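Local coordinates for pyridoxamine 5'-phosphate oxidase-related, FMN-binding protein (Mycobacterium smegmatis, PDB 6ECI) that binds flavin-adenine dinucleotide and probably sequesters it, which is thought to protect mycobacteria against hypoxic and oxidative stress, at residues Val40-Arg44 against Thr45-Arg49; Thr54-Val57 against Ser58-Asn62. All coordinates share one frame; numbering follows the deposited sequence.

Interaction 1 of 2, residues Val40-Arg44 against Thr45-Arg49; sequences VVQNR and TVLFR. With FAD (flavin-adenine dinucleotide), chain U.
Val-40 and Leu-47 face each other as an antiparallel hydrogen-bonded pair, and Val-41 and Val-46 follow as a non-hydrogen-bonded pair, at the closed end of a beta hairpin. Val-40 N gives a bond to Leu-47 O (3.0 Å), and Leu-47 N returns one to Val-40 O (2.8 Å). Gln-42 N then bonds to Thr-45 O (3.0 Å) and closes the turn. The chi1 of Thr-45 (72°) brings its OG1 beside Gln-42 O, at a separation too short to be trusted in detail. Val-40 and Leu-47 run alongside each other on the same face of the sheet, with CG2 of the valine 4.1 Å from CD2 of the leucine. The Gln-42 chain runs extended across Leu-47 and brings its OE1 to 3.5 Å from Leu-47 CD2. The amide itself is held from outside the hairpin, OE1 by Arg-116 and NE2 by the carbonyl of Glu-97. Arg-116 also bonds to Thr-45 OG1. Beyond the turn, Arg-49 O accepts a hydrogen bond from FAD N3 at 2.9 Å, almost straight. Strand 46-49 lies between strands 31-41 and 114-119, while Val-41 packs on Trp-13 and Leu-16 of helix 9-16.

Interaction 2 of 2, residues Thr54-Val57 against Ser58-Asn62; sequences TKLV and SAAIN. With FAD (flavin-adenine dinucleotide), chain U.
Lys-55 O accepts a hydrogen bond from Ala-59 N (2.9 Å) and Leu-56 O one from Ala-60 N (3.0 Å), so residues 54-57 and 58-62 join as successive turns of one short alpha helix, 55-60. A weak bond from Ile-61 N to Val-57 O extends the pattern to Ile-61, where the backbone leaves helical angles. The N-terminal end of this helix meets the FAD diphosphate. Lys-55 N donates to FAD O2P at 2.8 Å, with an N-H...O angle of 155°. The helix start would be expected to favour the negative charge there. Thr-54 holds the N-cap position, but its OG1 bonds back to Ala-51 O and makes no capping bond. Its CG2, anti to the backbone N, points to the ribityl chain and phosphate linkage instead, near FAD O3' and O5'. The Lys-55 chain passes FAD O2A with its CB and CG, bends at chi2 (-117°) and brings CE alongside the methyl group of Ala-59. Leu-56 divides its two branches. CD1 rests on Ala-60 CB (3.7 Å), one turn on, while CD2 meets the pyrimidine end of the flavin. CB of the same leucine lies near FAD O3'. Leu-56 also packs on Phe-35 and Ile-37 of strand 31-41, and Ala-60 touches Ile-24 and Thr-26 of strand 21-28. On another side of the helix, Val-57 and Ile-61 stack one turn apart, and both touch His-113. The meeting point is Val-57 CG1 against Ile-61 CD1, at 3.7 Å.

From the N terminus, the chain first reaches interaction 1, where strand 31-41 turns back into strand 46-49 and closes a hairpin. It then passes through residues 50-54 and enters helix 55-60, where interaction 2 joins successive helical turns. The two are in series and neither encloses the other. Their centres are about 17 Å apart, yet they touch, with Phe-48 CE2 4.0 Å from Leu-56 CD2. Both also reach the same FAD: the hairpin strand at the flavin ring, the helix mainly at the phosphate. Asn-38 N and Ala-51 N of this chain, and Ser-79 OG and Thr-123 OG1 of the second subunit, also bond to it.

Interaction 1 of 2, residues Val40-Arg44 against Thr45-Arg49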
# COMPACT_ATOMS: atom_id res chain seq x y z
N VAL B 40 -11.26 9.36 0.57
CA VAL B 40 -11.89 9.77 1.82
C VAL B 40 -12.88 8.69 2.24
O VAL B 40 -13.34 7.88 1.43
CB VAL B 40 -12.61 11.14 1.74
CG1 VAL B 40 -11.74 12.18 1.08
CG2 VAL B 40 -13.93 11.00 1.01
N VAL B 41 -13.20 8.70 3.53
CA VAL B 41 -14.14 7.76 4.12
C VAL B 41 -15.50 8.44 4.22
O VAL B 41 -15.60 9.57 4.71
CB VAL B 41 -13.66 7.29 5.50
CG1 VAL B 41 -14.69 6.37 6.13
CG2 VAL B 41 -12.32 6.60 5.38
N GLN B 42 -16.54 7.75 3.75
CA GLN B 42 -17.91 8.26 3.80
C GLN B 42 -18.83 7.12 4.21
O GLN B 42 -19.06 6.20 3.42
CB GLN B 42 -18.35 8.83 2.45
CG GLN B 42 -17.84 10.21 2.13
CD GLN B 42 -18.53 10.80 0.92
OE1 GLN B 42 -19.07 10.08 0.09
NE2 GLN B 42 -18.52 12.13 0.82
N ASN B 43 -19.35 7.18 5.44
CA ASN B 43 -20.33 6.22 5.95
C ASN B 43 -19.85 4.78 5.78
O ASN B 43 -20.50 3.95 5.14
CB ASN B 43 -21.69 6.42 5.26
CG ASN B 43 -22.17 7.86 5.33
OD1 ASN B 43 -22.44 8.47 4.30
ND2 ASN B 43 -22.27 8.40 6.54
N ARG B 44 -18.68 4.51 6.37
CA ARG B 44 -18.07 3.18 6.31
C ARG B 44 -17.94 2.70 4.86
O ARG B 44 -18.23 1.55 4.54
CB ARG B 44 -18.84 2.18 7.16
CG ARG B 44 -19.24 2.72 8.52
CD ARG B 44 -19.24 1.66 9.61
NE ARG B 44 -18.76 2.21 10.87
CZ ARG B 44 -18.55 1.50 11.97
NH1 ARG B 44 -18.77 0.20 11.98
NH2 ARG B 44 -18.11 2.11 13.07
N THR B 45 -17.55 3.61 3.98
CA THR B 45 -17.16 3.27 2.61
C THR B 45 -15.89 4.04 2.28
O THR B 45 -15.59 5.07 2.89
CB THR B 45 -18.25 3.60 1.58
OG1 THR B 45 -18.34 5.02 1.40
CG2 THR B 45 -19.61 3.07 2.01
N VAL B 46 -15.15 3.52 1.31
CA VAL B 46 -13.88 4.11 0.89
C VAL B 46 -14.11 4.73 -0.48
O VAL B 46 -14.16 4.02 -1.50
CB VAL B 46 -12.75 3.08 0.87
CG1 VAL B 46 -11.43 3.74 0.47
CG2 VAL B 46 -12.62 2.41 2.23
N LEU B 47 -14.24 6.05 -0.52
CA LEU B 47 -14.54 6.77 -1.76
C LEU B 47 -13.26 7.24 -2.43
O LEU B 47 -12.35 7.74 -1.77
CB LEU B 47 -15.44 7.97 -1.47
CG LEU B 47 -15.70 8.90 -2.66
CD1 LEU B 47 -16.54 8.20 -3.72
CD2 LEU B 47 -16.37 10.17 -2.20
N PHE B 48 -13.20 7.09 -3.75
CA PHE B 48 -12.09 7.63 -4.52
C PHE B 48 -12.56 7.90 -5.95
O PHE B 48 -13.62 7.44 -6.37
CB PHE B 48 -10.88 6.69 -4.52
CG PHE B 48 -11.13 5.36 -5.18
CD1 PHE B 48 -11.81 4.35 -4.52
CD2 PHE B 48 -10.65 5.12 -6.46
CE1 PHE B 48 -12.02 3.13 -5.13
CE2 PHE B 48 -10.86 3.90 -7.07
CZ PHE B 48 -11.54 2.90 -6.40
N ARG B 49 -11.76 8.67 -6.67
CA ARG B 49 -12.00 8.96 -8.07
C ARG B 49 -11.03 8.17 -8.93
O ARG B 49 -9.91 7.87 -8.53
CB ARG B 49 -11.86 10.46 -8.36
CG ARG B 49 -13.16 11.22 -8.19
CD ARG B 49 -13.00 12.73 -8.25
NE ARG B 49 -11.73 13.18 -8.82
CZ ARG B 49 -11.55 13.43 -10.11
NH1 ARG B 49 -12.55 13.27 -10.97
NH2 ARG B 49 -10.37 13.85 -10.55
PA FAD U . -0.27 0.72 -16.50
O1A FAD U . 0.28 1.40 -17.70
O2A FAD U . -1.37 -0.32 -16.77
O5B FAD U . 0.86 0.06 -15.62
C5B FAD U . 1.90 -0.74 -16.21
C4B FAD U . 2.91 -1.05 -15.14
O4B FAD U . 3.37 0.18 -14.54
C3B FAD U . 2.37 -1.87 -13.97
O3B FAD U . 2.42 -3.26 -14.25
C2B FAD U . 3.33 -1.49 -12.83
O2B FAD U . 4.49 -2.30 -12.77
C1B FAD U . 3.68 -0.03 -13.17
N9A FAD U . 2.93 0.94 -12.38
C8A FAD U . 1.65 1.36 -12.58
N7A FAD U . 1.22 2.23 -11.70
C5A FAD U . 2.31 2.38 -10.84
C6A FAD U . 2.50 3.16 -9.69
N6A FAD U . 1.58 3.98 -9.18
N1A FAD U . 3.70 3.08 -9.07
C2A FAD U . 4.63 2.27 -9.58
N3A FAD U . 4.56 1.48 -10.66
C4A FAD U . 3.36 1.59 -11.25
N1 FAD U . -5.21 6.93 -9.95
C2 FAD U . -6.55 7.13 -9.82
O2 FAD U . -7.35 6.72 -10.67
N3 FAD U . -7.04 7.80 -8.71
C4 FAD U . -6.28 8.32 -7.68
O4 FAD U . -6.83 8.90 -6.75
C4X FAD U . -4.86 8.10 -7.83
N5 FAD U . -4.06 8.56 -6.90
C5X FAD U . -2.70 8.34 -7.04
C6 FAD U . -1.84 8.82 -6.06
C7 FAD U . -0.46 8.63 -6.16
C7M FAD U . 0.44 9.17 -5.08
C8 FAD U . 0.07 7.95 -7.27
C8M FAD U . 1.55 7.73 -7.40
C9 FAD U . -0.79 7.47 -8.25
C9A FAD U . -2.17 7.66 -8.15
N10 FAD U . -3.06 7.19 -9.13
C10 FAD U . -4.41 7.39 -9.00
C1' FAD U . -2.57 6.46 -10.30
C2' FAD U . -2.85 4.97 -10.24
O2' FAD U . -1.81 4.30 -9.52
C3' FAD U . -2.93 4.41 -11.67
O3' FAD U . -4.20 3.81 -11.88
C4' FAD U . -1.83 3.40 -11.97
O4' FAD U . -0.62 4.13 -12.16
C5' FAD U . -2.16 2.51 -13.15
O5' FAD U . -2.39 3.33 -14.31
P FAD U . -2.03 2.83 -15.76
O1P FAD U . -1.45 3.99 -16.58
O2P FAD U . -3.18 2.14 -16.40
O3P FAD U . -0.86 1.80 -15.49

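Interaction 2 of 2, residues Thr54-Val57 against Ser58-Asn62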
# COMPACT_ATOMS: atom_id res chain seq x y z
N THR B 54 -7.71 4.10 -17.60
CA THR B 54 -6.66 3.60 -16.74
C THR B 54 -6.91 2.14 -16.40
O THR B 54 -8.03 1.64 -16.47
CB THR B 54 -6.57 4.44 -15.47
OG1 THR B 54 -6.85 5.81 -15.77
CG2 THR B 54 -5.19 4.37 -14.88
N LYS B 55 -5.83 1.46 -16.03
CA LYS B 55 -5.91 0.05 -15.67
C LYS B 55 -6.55 -0.17 -14.31
O LYS B 55 -7.07 -1.27 -14.06
CB LYS B 55 -4.51 -0.56 -15.70
CG LYS B 55 -4.47 -2.05 -15.90
CD LYS B 55 -3.85 -2.67 -14.66
CE LYS B 55 -4.17 -4.14 -14.54
NZ LYS B 55 -3.29 -4.83 -13.57
N LEU B 56 -6.54 0.83 -13.43
CA LEU B 56 -7.28 0.73 -12.17
C LEU B 56 -8.76 0.48 -12.43
O LEU B 56 -9.41 -0.29 -11.71
CB LEU B 56 -7.08 2.00 -11.35
CG LEU B 56 -7.93 2.22 -10.09
CD1 LEU B 56 -7.73 1.10 -9.07
CD2 LEU B 56 -7.63 3.58 -9.47
N VAL B 57 -9.31 1.13 -13.47
CA VAL B 57 -10.70 0.92 -13.84
C VAL B 57 -10.97 -0.55 -14.11
O VAL B 57 -11.83 -1.17 -13.47
CB VAL B 57 -11.05 1.77 -15.08
CG1 VAL B 57 -12.56 1.85 -15.28
CG2 VAL B 57 -10.45 3.16 -14.96
N SER B 58 -10.23 -1.13 -15.05
CA SER B 58 -10.46 -2.51 -15.45
C SER B 58 -10.15 -3.49 -14.33
O SER B 58 -10.77 -4.56 -14.25
CB SER B 58 -9.63 -2.84 -16.69
OG SER B 58 -9.84 -4.17 -17.11
N ALA B 59 -9.21 -3.15 -13.45
CA ALA B 59 -8.73 -4.11 -12.46
C ALA B 59 -9.57 -4.15 -11.19
O ALA B 59 -9.79 -5.22 -10.62
CB ALA B 59 -7.27 -3.81 -12.10
N ALA B 60 -10.06 -3.00 -10.73
CA ALA B 60 -10.71 -2.91 -9.43
C ALA B 60 -12.23 -2.88 -9.50
O ALA B 60 -12.89 -3.55 -8.70
CB ALA B 60 -10.22 -1.66 -8.69
N ILE B 61 -12.79 -2.12 -10.44
CA ILE B 61 -14.23 -1.88 -10.46
C ILE B 61 -14.97 -3.19 -10.68
O ILE B 61 -14.64 -3.96 -11.59
CB ILE B 61 -14.57 -0.83 -11.52
CG1 ILE B 61 -14.06 0.54 -11.09
CG2 ILE B 61 -16.07 -0.80 -11.78
CD1 ILE B 61 -14.36 1.65 -12.06
N ASN B 62 -15.97 -3.44 -9.84
CA ASN B 62 -16.82 -4.64 -9.88
C ASN B 62 -16.05 -5.92 -9.60
O ASN B 62 -16.52 -7.02 -9.93
CB ASN B 62 -17.57 -4.74 -11.22
CG ASN B 62 -18.51 -3.58 -11.45
OD1 ASN B 62 -19.28 -3.20 -10.56
ND2 ASN B 62 -18.44 -2.99 -12.64
PA FAD U . -0.27 0.72 -16.50
O1A FAD U . 0.28 1.40 -17.70
O2A FAD U . -1.37 -0.32 -16.77
O5B FAD U . 0.86 0.06 -15.62
C5B FAD U . 1.90 -0.74 -16.21
C4B FAD U . 2.91 -1.05 -15.14
O4B FAD U . 3.37 0.18 -14.54
C3B FAD U . 2.37 -1.87 -13.97
O3B FAD U . 2.42 -3.26 -14.25
C2B FAD U . 3.33 -1.49 -12.83
O2B FAD U . 4.49 -2.30 -12.77
C1B FAD U . 3.68 -0.03 -13.17
N9A FAD U . 2.93 0.94 -12.38
C8A FAD U . 1.65 1.36 -12.58
N7A FAD U . 1.22 2.23 -11.70
C5A FAD U . 2.31 2.38 -10.84
C6A FAD U . 2.50 3.16 -9.69
N6A FAD U . 1.58 3.98 -9.18
N1A FAD U . 3.70 3.08 -9.07
C2A FAD U . 4.63 2.27 -9.58
N3A FAD U . 4.56 1.48 -10.66
C4A FAD U . 3.36 1.59 -11.25
N1 FAD U . -5.21 6.93 -9.95
C2 FAD U . -6.55 7.13 -9.82
O2 FAD U . -7.35 6.72 -10.67
N3 FAD U . -7.04 7.80 -8.71
C4 FAD U . -6.28 8.32 -7.68
O4 FAD U . -6.83 8.90 -6.75
C4X FAD U . -4.86 8.10 -7.83
N5 FAD U . -4.06 8.56 -6.90
C5X FAD U . -2.70 8.34 -7.04
C6 FAD U . -1.84 8.82 -6.06
C7 FAD U . -0.46 8.63 -6.16
C7M FAD U . 0.44 9.17 -5.08
C8 FAD U . 0.07 7.95 -7.27
C8M FAD U . 1.55 7.73 -7.40
C9 FAD U . -0.79 7.47 -8.25
C9A FAD U . -2.17 7.66 -8.15
N10 FAD U . -3.06 7.19 -9.13
C10 FAD U . -4.41 7.39 -9.00
C1' FAD U . -2.57 6.46 -10.30
C2' FAD U . -2.85 4.97 -10.24
O2' FAD U . -1.81 4.30 -9.52
C3' FAD U . -2.93 4.41 -11.67
O3' FAD U . -4.20 3.81 -11.88
C4' FAD U . -1.83 3.40 -11.97
O4' FAD U . -0.62 4.13 -12.16
C5' FAD U . -2.16 2.51 -13.15
O5' FAD U . -2.39 3.33 -14.31
P FAD U . -2.03 2.83 -15.76
O1P FAD U . -1.45 3.99 -16.58
O2P FAD U . -3.18 2.14 -16.40
O3P FAD U . -0.86 1.80 -15.49